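Local atomic coordinates of COBE (Pseudomonas aeruginosa, PDB entry 2W6L), a protein that takes part in cobalamin (vitamin B12) biosynthesis, where it probably acts on or binds a precorrin intermediate, its exact step being uncertain. Residues P6-A11 with E41-A46; D117-K122 with L132-T137. All coordinates share one frame; numbering follows the deposited sequence. Where two conformers were deposited one is given.

Interaction 1 (P6-A11 with E41-A46); sequences PSLLIA and ELDALA
Leu9 and Asp43 grip each other at the opening of a beta-alpha-beta unit, in which strand 9-15 and strand 44-48 run parallel, joined through helix 21-34. Asp43 docks with both its backbone and its side chain. Asp43 N donates almost straight to Leu9 O (2.8 Å, 170° at the hydrogen), and its carboxylate returns the bond to the same residue. Followed outward, Asp43 CB meets Leu9 O and Leu8 CD2; CG, anti to the carbonyl carbon (chi1 -67°), stays beside that methyl at 3.8 Å; OD2 ends 2.8 Å from Leu9 N and takes its N-H through the anti lone pair. Aspartate suits the place, probably because its short carboxylate can accept the Leu9 N-H much as a strand carbonyl would.

Further along, Ala11 N donates to Ala44 O, and Ala46 N to Ala11 O, the bonding of a parallel pair. Small side chains let the strands be covered closely on both faces. Ala11 CB meets Leu42 CD2 and Leu45 CD2 on one face, under helices 21-34 and 55-64. On the other, Ile10 faces Ala44 and Ala46, with Leu107 of helix 99-112 above them. The branched isoleucine serves two neighbours at once: CG2, anti to the backbone N, reaches Ala46 CB, while the other branch turns back (chi2 -60°) to bring CD1 within 3.8 Å of Ala44 CB.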
ATOM      1  N   PRO A   6      10.291  15.988  -1.944  1.00 58.17           N
ATOM      2  CA  PRO A   6       9.910  14.893  -2.812  1.00 56.30           C
ATOM      3  C   PRO A   6       8.579  14.366  -2.246  1.00 53.98           C
ATOM      4  O   PRO A   6       8.583  13.399  -1.479  1.00 54.84           O
ATOM      5  CB  PRO A   6      11.039  13.862  -2.618  1.00 56.66           C
ATOM      6  CG  PRO A   6      12.163  14.621  -1.946  1.00 57.43           C
ATOM      7  CD  PRO A   6      11.469  15.663  -1.122  1.00 58.32           C
ATOM      8  N   SER A   7       7.468  15.033  -2.582  1.00 49.94           N
ATOM      9  CA  SER A   7       6.145  14.571  -2.181  1.00 46.10           C
ATOM     10  C   SER A   7       5.991  13.160  -2.717  1.00 42.78           C
ATOM     11  O   SER A   7       6.168  12.913  -3.898  1.00 43.68           O
ATOM     12  CB  SER A   7       5.070  15.433  -2.800  1.00 46.59           C
ATOM     13  OG  SER A   7       5.201  15.412  -4.211  1.00 47.22           O
ATOM     14  N   LEU A   8       5.658  12.238  -1.838  1.00 37.91           N
ATOM     15  CA  LEU A   8       5.759  10.835  -2.154  1.00 33.05           C
ATOM     16  C   LEU A   8       4.373  10.329  -1.965  1.00 29.42           C
ATOM     17  O   LEU A   8       3.720  10.715  -0.998  1.00 29.66           O
ATOM     18  CB  LEU A   8       6.659  10.204  -1.109  1.00 34.01           C
ATOM     19  CG  LEU A   8       7.753   9.154  -1.296  1.00 36.26           C
ATOM     20  CD1 LEU A   8       7.281   7.820  -0.771  1.00 37.06           C
ATOM     21  CD2 LEU A   8       8.343   9.038  -2.747  1.00 39.86           C
ATOM     22  N   LEU A   9       3.934   9.444  -2.842  1.00 25.10           N
ATOM     23  CA  LEU A   9       2.618   8.794  -2.704  1.00 20.77           C
ATOM     24  C   LEU A   9       2.739   7.301  -2.960  1.00 18.76           C
ATOM     25  O   LEU A   9       3.196   6.875  -4.036  1.00 17.48           O
ATOM     26  CB  LEU A   9       1.647   9.366  -3.690  1.00 20.75           C
ATOM     27  CG  LEU A   9       0.244   8.823  -3.626  1.00 19.22           C
ATOM     28  CD1 LEU A   9      -0.494   9.246  -2.311  1.00 18.74           C
ATOM     29  CD2 LEU A   9      -0.463   9.275  -4.848  1.00 16.86           C
ATOM     30  N   ILE A  10       2.302   6.506  -1.984  1.00 18.09           N
ATOM     31  CA  ILE A  10       2.498   5.053  -2.021  1.00 15.74           C
ATOM     32  C   ILE A  10       1.145   4.422  -1.861  1.00 16.77           C
ATOM     33  O   ILE A  10       0.336   4.867  -1.011  1.00 16.67           O
ATOM     34  CB  ILE A  10       3.390   4.626  -0.808  1.00 16.38           C
ATOM     35  CG1 ILE A  10       4.769   5.333  -0.831  1.00 19.89           C
ATOM     36  CG2 ILE A  10       3.556   3.112  -0.690  1.00 12.89           C
ATOM     37  CD1 ILE A  10       5.636   5.074  -2.050  1.00 21.20           C
ATOM     38  N   ALA A  11       0.907   3.364  -2.607  1.00 15.09           N
ATOM     39  CA  ALA A  11      -0.292   2.576  -2.402  1.00 14.86           C
ATOM     40  C   ALA A  11       0.116   1.220  -1.830  1.00 15.33           C
ATOM     41  O   ALA A  11       0.908   0.519  -2.469  1.00 16.07           O
ATOM     42  CB  ALA A  11      -0.939   2.375  -3.719  1.00 13.94           C
ATOM     43  N   GLU A  41       0.546   9.902 -10.370  1.00 25.18           N
ATOM     44  CA  GLU A  41       1.240  10.489  -9.227  1.00 24.60           C
ATOM     45  C   GLU A  41       1.783   9.425  -8.261  1.00 23.10           C
ATOM     46  O   GLU A  41       2.498   9.762  -7.345  1.00 23.99           O
ATOM     47  CB  GLU A  41       0.255  11.333  -8.404  1.00 24.77           C
ATOM     48  CG  GLU A  41      -0.305  12.541  -9.113  1.00 27.78           C
ATOM     49  CD  GLU A  41      -1.281  13.239  -8.199  1.00 32.43           C
ATOM     50  OE1 GLU A  41      -0.807  13.677  -7.147  1.00 37.44           O
ATOM     51  OE2 GLU A  41      -2.490  13.299  -8.498  1.00 32.74           O
ATOM     52  N   LEU A  42       1.439   8.157  -8.446  1.00 24.46           N
ATOM     53  CA  LEU A  42       2.032   7.136  -7.549  1.00 23.61           C
ATOM     54  C   LEU A  42       3.499   7.007  -7.762  1.00 24.39           C
ATOM     55  O   LEU A  42       3.969   6.969  -8.920  1.00 25.38           O
ATOM     56  CB  LEU A  42       1.454   5.750  -7.800  1.00 22.83           C
ATOM     57  CG  LEU A  42       0.080   5.282  -7.437  1.00 25.60           C
ATOM     58  CD1 LEU A  42      -0.063   3.827  -7.908  1.00 25.16           C
ATOM     59  CD2 LEU A  42      -0.060   5.390  -5.933  1.00 24.46           C
ATOM     60  N   ASP A  43       4.235   6.866  -6.668  1.00 23.56           N
ATOM     61  CA  ASP A  43       5.636   6.608  -6.736  1.00 23.82           C
ATOM     62  C   ASP A  43       5.973   5.105  -6.668  1.00 23.76           C
ATOM     63  O   ASP A  43       6.986   4.690  -7.216  1.00 23.88           O
ATOM     64  CB  ASP A  43       6.345   7.377  -5.637  1.00 24.73           C
ATOM     65  CG  ASP A  43       6.268   8.881  -5.868  0.80 27.06           C
ATOM     66  OD1 ASP A  43       6.940   9.343  -6.803  0.80 26.34           O
ATOM     67  OD2 ASP A  43       5.497   9.564  -5.180  0.80 28.90           O
ATOM     68  N   ALA A  44       5.111   4.297  -6.021  1.00 21.18           N
ATOM     69  CA  ALA A  44       5.438   2.883  -5.804  1.00 18.85           C
ATOM     70  C   ALA A  44       4.254   2.192  -5.171  1.00 17.46           C
ATOM     71  O   ALA A  44       3.379   2.838  -4.557  1.00 17.10           O
ATOM     72  CB  ALA A  44       6.622   2.739  -4.904  1.00 18.23           C
ATOM     73  N   LEU A  45       4.233   0.872  -5.332  1.00 16.91           N
ATOM     74  CA  LEU A  45       3.261   0.031  -4.612  1.00 15.78           C
ATOM     75  C   LEU A  45       3.976  -0.743  -3.489  1.00 15.50           C
ATOM     76  O   LEU A  45       5.176  -1.067  -3.608  1.00 14.27           O
ATOM     77  CB  LEU A  45       2.672  -0.985  -5.591  1.00 17.02           C
ATOM     78  CG  LEU A  45       2.032  -0.528  -6.912  1.00 20.95           C
ATOM     79  CD1 LEU A  45       1.730  -1.782  -7.684  1.00 23.19           C
ATOM     80  CD2 LEU A  45       0.749   0.195  -6.588  1.00 20.63           C
ATOM     81  N   ALA A  46       3.246  -1.081  -2.406  1.00 14.58           N
ATOM     82  CA  ALA A  46       3.872  -1.826  -1.336  1.00 11.57           C
ATOM     83  C   ALA A  46       2.987  -3.003  -0.936  1.00 14.43           C
ATOM     84  O   ALA A  46       1.778  -2.850  -0.948  1.00 12.17           O
ATOM     85  CB  ALA A  46       4.037  -0.925  -0.120  1.00 13.81           C
TER

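Interaction 2 (D117-K122 with L132-T137); sequences DLLGAK and LARLLT
Asp117 and Arg134 face each other as a hydrogen-bonded antiparallel pair in the hairpin of strands 116-124 and 128-135: each backbone N gives its hydrogen to the other's O, at 3.0 Å for both Asp117 N to Arg134 O and Arg134 N to Asp117 O. Leu118 and Ala133 form the next, non-hydrogen-bonded pair, and Leu119 N adds a bond to Leu132 O at 2.8 Å.

Leu119 carries the packing on Leu132, its CG and CD1 lying against Leu132 CB. Arg134 has two conformers; in the one modelled here its aliphatic stem meets Leu119 CD2, a provisional contact. The Asp117 carboxylate rests obliquely against the Leu136 side chain, a carboxylate on hydrocarbon with no bond between them.

Farther out, a water accepts from Leu132 N and donates to Gly120 O, linking the two where the backbones are not directly bonded. On the face of Leu118 and Ala133, helix 99-112 supplies Leu105 and Ala104; the small Ala133 leaves room for the strand to lie near Ala104. In the arginine conformer given, the charged ends of Asp117 and Arg134 do not touch and any attraction is probably weak, whereas the three backbone bonds join the strands whatever the side chains do.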
ATOM      1  N   ASP A 117       1.836   9.619   6.559  1.00 27.68           N
ATOM      2  CA  ASP A 117       0.466   9.664   7.031  1.00 26.62           C
ATOM      3  C   ASP A 117      -0.417   8.949   6.024  1.00 24.43           C
ATOM      4  O   ASP A 117      -0.298   9.172   4.820  1.00 24.91           O
ATOM      5  CB  ASP A 117       0.006  11.132   7.169  1.00 27.54           C
ATOM      6  CG  ASP A 117       0.341  11.763   8.534  0.50 30.41           C
ATOM      7  OD1 ASP A 117       0.792  11.071   9.475  0.50 33.26           O
ATOM      8  OD2 ASP A 117       0.124  12.987   8.670  0.50 31.69           O
ATOM      9  N   LEU A 118      -1.369   8.173   6.516  1.00 21.48           N
ATOM     10  CA  LEU A 118      -2.381   7.627   5.649  1.00 20.71           C
ATOM     11  C   LEU A 118      -3.343   8.722   5.177  1.00 22.50           C
ATOM     12  O   LEU A 118      -3.695   9.627   5.962  1.00 20.97           O
ATOM     13  CB  LEU A 118      -3.137   6.499   6.338  1.00 19.71           C
ATOM     14  CG  LEU A 118      -2.248   5.271   6.623  1.00 18.66           C
ATOM     15  CD1 LEU A 118      -2.833   4.428   7.770  1.00 25.60           C
ATOM     16  CD2 LEU A 118      -2.158   4.408   5.318  1.00 13.86           C
ATOM     17  N   LEU A 119      -3.820   8.623   3.925  1.00 23.09           N
ATOM     18  CA  LEU A 119      -4.841   9.575   3.455  1.00 24.17           C
ATOM     19  C   LEU A 119      -6.211   9.264   4.051  1.00 25.62           C
ATOM     20  O   LEU A 119      -7.037  10.152   4.295  1.00 26.28           O
ATOM     21  CB  LEU A 119      -4.936   9.644   1.924  1.00 24.96           C
ATOM     22  CG  LEU A 119      -3.684   9.895   1.100  1.00 26.53           C
ATOM     23  CD1 LEU A 119      -4.089  10.235  -0.337  1.00 27.44           C
ATOM     24  CD2 LEU A 119      -2.898  10.973   1.712  1.00 28.51           C
ATOM     25  N   GLY A 120      -6.449   8.000   4.316  1.00 26.36           N
ATOM     26  CA  GLY A 120      -7.682   7.621   4.951  1.00 25.77           C
ATOM     27  C   GLY A 120      -7.595   6.173   5.227  1.00 25.28           C
ATOM     28  O   GLY A 120      -6.581   5.530   4.946  1.00 25.65           O
ATOM     29  N   ALA A 121      -8.661   5.638   5.783  1.00 25.15           N
ATOM     30  CA  ALA A 121      -8.746   4.205   5.960  1.00 25.38           C
ATOM     31  C   ALA A 121      -8.705   3.520   4.573  1.00 24.91           C
ATOM     32  O   ALA A 121      -9.147   4.119   3.565  1.00 24.16           O
ATOM     33  CB  ALA A 121     -10.037   3.879   6.677  1.00 27.00           C
ATOM     34  N   LYS A 122      -8.237   2.274   4.535  1.00 23.44           N
ATOM     35  CA  LYS A 122      -8.143   1.501   3.314  1.00 23.67           C
ATOM     36  C   LYS A 122      -9.532   1.327   2.707  1.00 24.93           C
ATOM     37  O   LYS A 122     -10.537   1.383   3.438  1.00 23.18           O
ATOM     38  CB  LYS A 122      -7.550   0.138   3.591  1.00 24.29           C
ATOM     39  CG  LYS A 122      -8.480  -0.768   4.411  1.00 28.71           C
ATOM     40  CD  LYS A 122      -7.786  -2.008   4.841  1.00 32.92           C
ATOM     41  CE  LYS A 122      -8.826  -3.047   5.237  1.00 35.31           C
ATOM     42  NZ  LYS A 122      -9.231  -2.709   6.600  1.00 40.34           N
ATOM     43  N   LEU A 132      -3.528   4.483   0.925  1.00 15.39           N
ATOM     44  CA  LEU A 132      -2.586   5.460   0.327  1.00 14.10           C
ATOM     45  C   LEU A 132      -1.921   6.172   1.424  1.00 15.27           C
ATOM     46  O   LEU A 132      -2.592   6.570   2.415  1.00 14.32           O
ATOM     47  CB  LEU A 132      -3.363   6.465  -0.572  1.00 14.59           C
ATOM     48  CG  LEU A 132      -4.138   5.868  -1.713  1.00 17.53           C
ATOM     49  CD1 LEU A 132      -4.826   7.052  -2.480  1.00 17.19           C
ATOM     50  CD2 LEU A 132      -3.221   5.105  -2.705  1.00 18.17           C
ATOM     51  N   ALA A 133      -0.587   6.335   1.314  1.00 15.79           N
ATOM     52  CA  ALA A 133       0.132   7.071   2.313  1.00 16.82           C
ATOM     53  C   ALA A 133       0.957   8.148   1.579  1.00 20.14           C
ATOM     54  O   ALA A 133       1.371   7.961   0.434  1.00 19.02           O
ATOM     55  CB  ALA A 133       1.044   6.197   3.070  1.00 17.53           C
ATOM     56  N   ARG A 134       1.166   9.274   2.251  1.00 24.18           N
ATOM     57  CA  ARG A 134       2.014  10.353   1.733  1.00 28.85           C
ATOM     58  C   ARG A 134       3.038  10.756   2.764  1.00 31.45           C
ATOM     59  O   ARG A 134       3.003  10.303   3.887  1.00 32.29           O
ATOM     60  CB  ARG A 134       1.190  11.585   1.351  1.00 29.48           C
ATOM     61  CG  ARG A 134       0.331  12.123   2.493  1.00 29.94           C
ATOM     62  CD  ARG A 134      -0.493  13.321   2.090  1.00 31.85           C
ATOM     63  NE  ARG A 134      -0.636  14.173   3.269  0.65 37.41           N
ATOM     64  CZ  ARG A 134       0.171  15.197   3.528  0.65 39.53           C
ATOM     65  NH1 ARG A 134       1.137  15.511   2.669  0.65 40.70           N
ATOM     66  NH2 ARG A 134       0.002  15.916   4.630  0.65 40.59           N
ATOM     67  N   LEU A 135       3.975  11.590   2.362  1.00 34.20           N
ATOM     68  CA  LEU A 135       4.957  12.119   3.298  1.00 38.64           C
ATOM     69  C   LEU A 135       4.303  13.253   4.109  1.00 40.64           C
ATOM     70  O   LEU A 135       3.725  14.164   3.530  1.00 41.75           O
ATOM     71  CB  LEU A 135       6.181  12.579   2.508  1.00 38.17           C
ATOM     72  CG  LEU A 135       7.574  12.154   2.982  1.00 39.26           C
ATOM     73  CD1 LEU A 135       7.570  10.783   3.646  1.00 38.91           C
ATOM     74  CD2 LEU A 135       8.600  12.242   1.825  1.00 38.85           C
ATOM     75  N   LEU A 136       4.316  13.146   5.441  1.00 43.42           N
ATOM     76  CA  LEU A 136       3.780  14.190   6.329  1.00 46.48           C
ATOM     77  C   LEU A 136       4.305  15.591   5.936  1.00 48.05           C
ATOM     78  O   LEU A 136       3.741  16.607   6.341  1.00 49.39           O
ATOM     79  CB  LEU A 136       4.096  13.867   7.792  1.00 46.40           C
ATOM     80  CG  LEU A 136       3.051  13.992   8.896  1.00 46.65           C
ATOM     81  CD1 LEU A 136       3.682  13.618  10.216  1.00 46.44           C
ATOM     82  CD2 LEU A 136       2.467  15.404   8.991  1.00 48.94           C
ATOM     83  N   THR A 137       5.386  15.625   5.155  1.00 49.29           N
ATOM     84  CA  THR A 137       5.735  16.782   4.313  1.00 50.39           C
ATOM     85  C   THR A 137       6.536  16.324   3.086  1.00 50.29           C
ATOM     86  O   THR A 137       7.653  15.822   3.196  1.00 50.78           O
ATOM     87  CB  THR A 137       6.481  17.911   5.056  1.00 50.36           C
ATOM     88  OG1 THR A 137       5.635  18.439   6.079  1.00 52.87           O
ATOM     89  CG2 THR A 137       6.841  19.056   4.084  1.00 50.95           C
TER
HETATM   90  O   HOH W   1      -5.988   5.131   2.180  1.00 20.65           O

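Interactions 1 and 2 belong to one mixed sheet, and their centres lie about 10 Å apart. The seam between them is the antiparallel pairing of strands 9-15 and 128-135, where Ile10 O and Ala133 N, 2.9 Å apart, probably form a hydrogen bond. Leu9 CD1 also packs 3.6 Å from Ala133 O. Strand 9-15 therefore has the parallel strand 44-48 along one edge and the antiparallel strand 128-135 along the other, with strand 116-124 outermost beyond it. Helix 99-112 spans both contacts, touching Ile10 and Ala46 in interaction 1, Leu118 and Ala133 in interaction 2. Helix 21-34 likewise spans them, with Leu32 touching Leu9 and Leu132.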